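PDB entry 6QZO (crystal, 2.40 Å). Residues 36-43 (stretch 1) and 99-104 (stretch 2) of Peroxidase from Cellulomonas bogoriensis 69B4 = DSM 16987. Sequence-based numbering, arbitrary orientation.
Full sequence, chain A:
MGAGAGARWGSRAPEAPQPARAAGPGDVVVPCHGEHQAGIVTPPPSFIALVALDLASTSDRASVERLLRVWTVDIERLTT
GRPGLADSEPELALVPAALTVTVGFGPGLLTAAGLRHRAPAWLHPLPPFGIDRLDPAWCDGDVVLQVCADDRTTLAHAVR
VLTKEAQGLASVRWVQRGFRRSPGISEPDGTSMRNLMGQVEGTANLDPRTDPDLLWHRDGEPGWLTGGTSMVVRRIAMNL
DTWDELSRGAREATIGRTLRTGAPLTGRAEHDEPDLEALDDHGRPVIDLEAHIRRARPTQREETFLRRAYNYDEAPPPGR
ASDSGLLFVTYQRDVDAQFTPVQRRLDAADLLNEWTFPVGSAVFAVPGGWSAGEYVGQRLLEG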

# COMPACT_ATOMS: atom_id res chain seq x y z
N HIS A 36 -14.60 24.95 4.43
CA HIS A 36 -14.72 23.48 4.65
C HIS A 36 -13.36 22.86 4.93
O HIS A 36 -12.34 23.48 4.56
N GLN A 37 -13.33 21.68 5.54
CA GLN A 37 -12.11 20.84 5.65
C GLN A 37 -11.71 20.41 4.23
O GLN A 37 -12.61 20.19 3.41
N ALA A 38 -10.42 20.31 3.95
CA ALA A 38 -9.90 19.75 2.68
C ALA A 38 -10.07 18.23 2.74
O ALA A 38 -10.34 17.71 3.85
N GLY A 39 -9.94 17.54 1.61
CA GLY A 39 -9.96 16.07 1.55
C GLY A 39 -11.34 15.53 1.29
O GLY A 39 -11.52 14.31 1.42
N ILE A 40 -12.28 16.41 0.92
CA ILE A 40 -13.70 16.07 0.62
C ILE A 40 -13.98 16.41 -0.84
O ILE A 40 -14.22 15.45 -1.62
N VAL A 41 -13.93 17.69 -1.21
CA VAL A 41 -14.11 18.12 -2.63
C VAL A 41 -12.74 18.24 -3.31
O VAL A 41 -12.70 18.33 -4.54
N THR A 42 -11.67 18.23 -2.53
CA THR A 42 -10.28 18.14 -3.06
C THR A 42 -10.23 16.96 -4.03
O THR A 42 -10.62 15.84 -3.65
N PRO A 43 -9.73 17.15 -5.28
CA PRO A 43 -9.60 16.04 -6.22
C PRO A 43 -8.87 14.90 -5.53
O PRO A 43 -7.85 15.12 -4.86
N LEU A 99 -0.90 16.39 0.60
CA LEU A 99 -1.42 15.79 1.86
C LEU A 99 -2.68 16.56 2.29
O LEU A 99 -2.62 17.80 2.31
N THR A 100 -3.75 15.81 2.63
CA THR A 100 -4.93 16.30 3.39
C THR A 100 -5.17 15.37 4.58
O THR A 100 -4.85 14.17 4.47
N VAL A 101 -5.68 15.93 5.67
CA VAL A 101 -6.23 15.20 6.85
C VAL A 101 -7.64 15.73 7.03
O VAL A 101 -7.78 16.97 7.11
N THR A 102 -8.63 14.84 7.02
CA THR A 102 -10.06 15.17 7.27
C THR A 102 -10.43 14.52 8.60
O THR A 102 -10.19 13.28 8.72
N VAL A 103 -10.93 15.31 9.56
CA VAL A 103 -11.29 14.83 10.93
C VAL A 103 -12.80 14.63 10.99
O VAL A 103 -13.55 15.56 10.64
N GLY A 104 -13.22 13.44 11.43
CA GLY A 104 -14.63 13.09 11.64
C GLY A 104 -14.82 12.64 13.07
O GLY A 104 -13.89 12.01 13.63

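The polar contacts organise this interface, in which an irregular loop (stretch 1) lies against a β-strand beginning at Thr100. Gln37 makes the most elaborate of them. Its CA-to-CB bond points toward the strand, and with chi1 m, chi2 t and chi3 at 75° the amide reaches the backbone of Val103 and binds it twice: Val103 N donates to Gln37 OE1 at 2.9 Å, nearly linear at 175°, while Gln37 NE2 donates to Val103 O at 2.9 Å, with an angle of 163°. A primary amide suits this place because it carries an acceptor and a donor side by side, matching the NH and CO of one strand residue much as a neighbouring strand would. The side chain of Val103, rotamer t and sideways, lies beside the amide, with Val103 CB 3.8 Å from Gln37 OE1. NE2 also has a hydrogen-bond partner elsewhere in the structure, so this buried polar group is well satisfied.

The second polar link runs the other way, from a strand side chain to the loop backbone. Thr102, in rotamer m and pointing toward the loop, donates from OG1 to Ala38 O at 2.8 Å. A short hydroxyl-bearing side chain serves here, since the loop carbonyl lies close to the strand. Within the loop, Gly39 N donates to Thr42 OG1 at 2.9 Å and 176°; Thr42, also rotamer m, thereby links two parts of the loop through its own side chain.

Close approach of the backbones depends on Gly39: Gly39 CA lies 5.4 Å from Thr100 CA. It passes near two hydroxyls, with Gly39 CA 3.6 Å from Thr100 OG1 and 3.5 Å from Thr102 OG1. A CB at this position would point toward the strand and fall 2.3 Å from Thr102 OG1, a clash, and a tight 3.0 Å from Thr100 OG1. The positive phi of 93° independently favours glycine.

A few methyl contacts complete the interface. Thr100, rotamer p, points toward the loop, and its methyl meets two loop groups: Ala38 CB lies 3.9 Å from Thr100 CG2, and Thr42 CG2 lies 4.2 Å from the same methyl. Threonine thus offers a hydrocarbon surface alongside its hydroxyl. Ile40 (chi1 m, chi2 t) leaves its backbone sideways, but its end comes nearer the strand, bringing Ile40 CD1 to 3.9 Å from Thr102 CG2; Thr102 therefore combines a polar and an apolar contact. Between Thr100 and Thr102, Val101 (t) directs its CA-to-CB bond away from the loop, as strand alternation leads one to expect.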

# COMPACT_ATOMS: atom_id res chain seq x y z
CB HIS A 36 -15.37 22.81 3.44
CG HIS A 36 -16.50 23.58 2.83
ND1 HIS A 36 -17.75 23.63 3.42
CD2 HIS A 36 -16.58 24.29 1.69
CE1 HIS A 36 -18.56 24.34 2.65
NE2 HIS A 36 -17.86 24.76 1.58
CB GLN A 37 -12.34 19.61 6.52
CG GLN A 37 -12.48 19.91 8.01
CD GLN A 37 -12.36 18.68 8.87
OE1 GLN A 37 -11.27 18.16 9.08
NE2 GLN A 37 -13.49 18.22 9.39
CB ALA A 38 -8.46 20.15 2.49
CB ILE A 40 -14.65 16.75 1.61
CG1 ILE A 40 -14.31 16.34 3.05
CG2 ILE A 40 -16.09 16.42 1.28
CD1 ILE A 40 -14.88 17.27 4.11
CB VAL A 41 -14.95 19.41 -2.74
CG1 VAL A 41 -14.86 20.11 -4.08
CG2 VAL A 41 -16.40 19.06 -2.41
CB THR A 42 -9.26 17.94 -1.93
OG1 THR A 42 -9.57 18.91 -0.92
CG2 THR A 42 -7.82 18.07 -2.41
CB PRO A 43 -8.79 16.64 -7.39
CG PRO A 43 -9.01 18.14 -7.31
CD PRO A 43 -9.24 18.42 -5.83
CB LEU A 99 -0.37 15.88 2.97
CG LEU A 99 -0.78 15.27 4.31
CD1 LEU A 99 -1.10 13.79 4.16
CD2 LEU A 99 0.34 15.46 5.34
CB THR A 100 -6.20 16.35 2.53
OG1 THR A 100 -6.53 15.04 2.06
CG2 THR A 100 -6.08 17.30 1.36
CB VAL A 101 -5.38 15.42 8.11
CG1 VAL A 101 -5.91 14.63 9.31
CG2 VAL A 101 -3.92 15.07 7.86
CB THR A 102 -10.94 14.69 6.12
OG1 THR A 102 -10.37 15.12 4.87
CG2 THR A 102 -12.36 15.18 6.23
CB VAL A 103 -10.84 15.83 12.01
CG1 VAL A 103 -11.06 15.29 13.41
CG2 VAL A 103 -9.39 16.23 11.81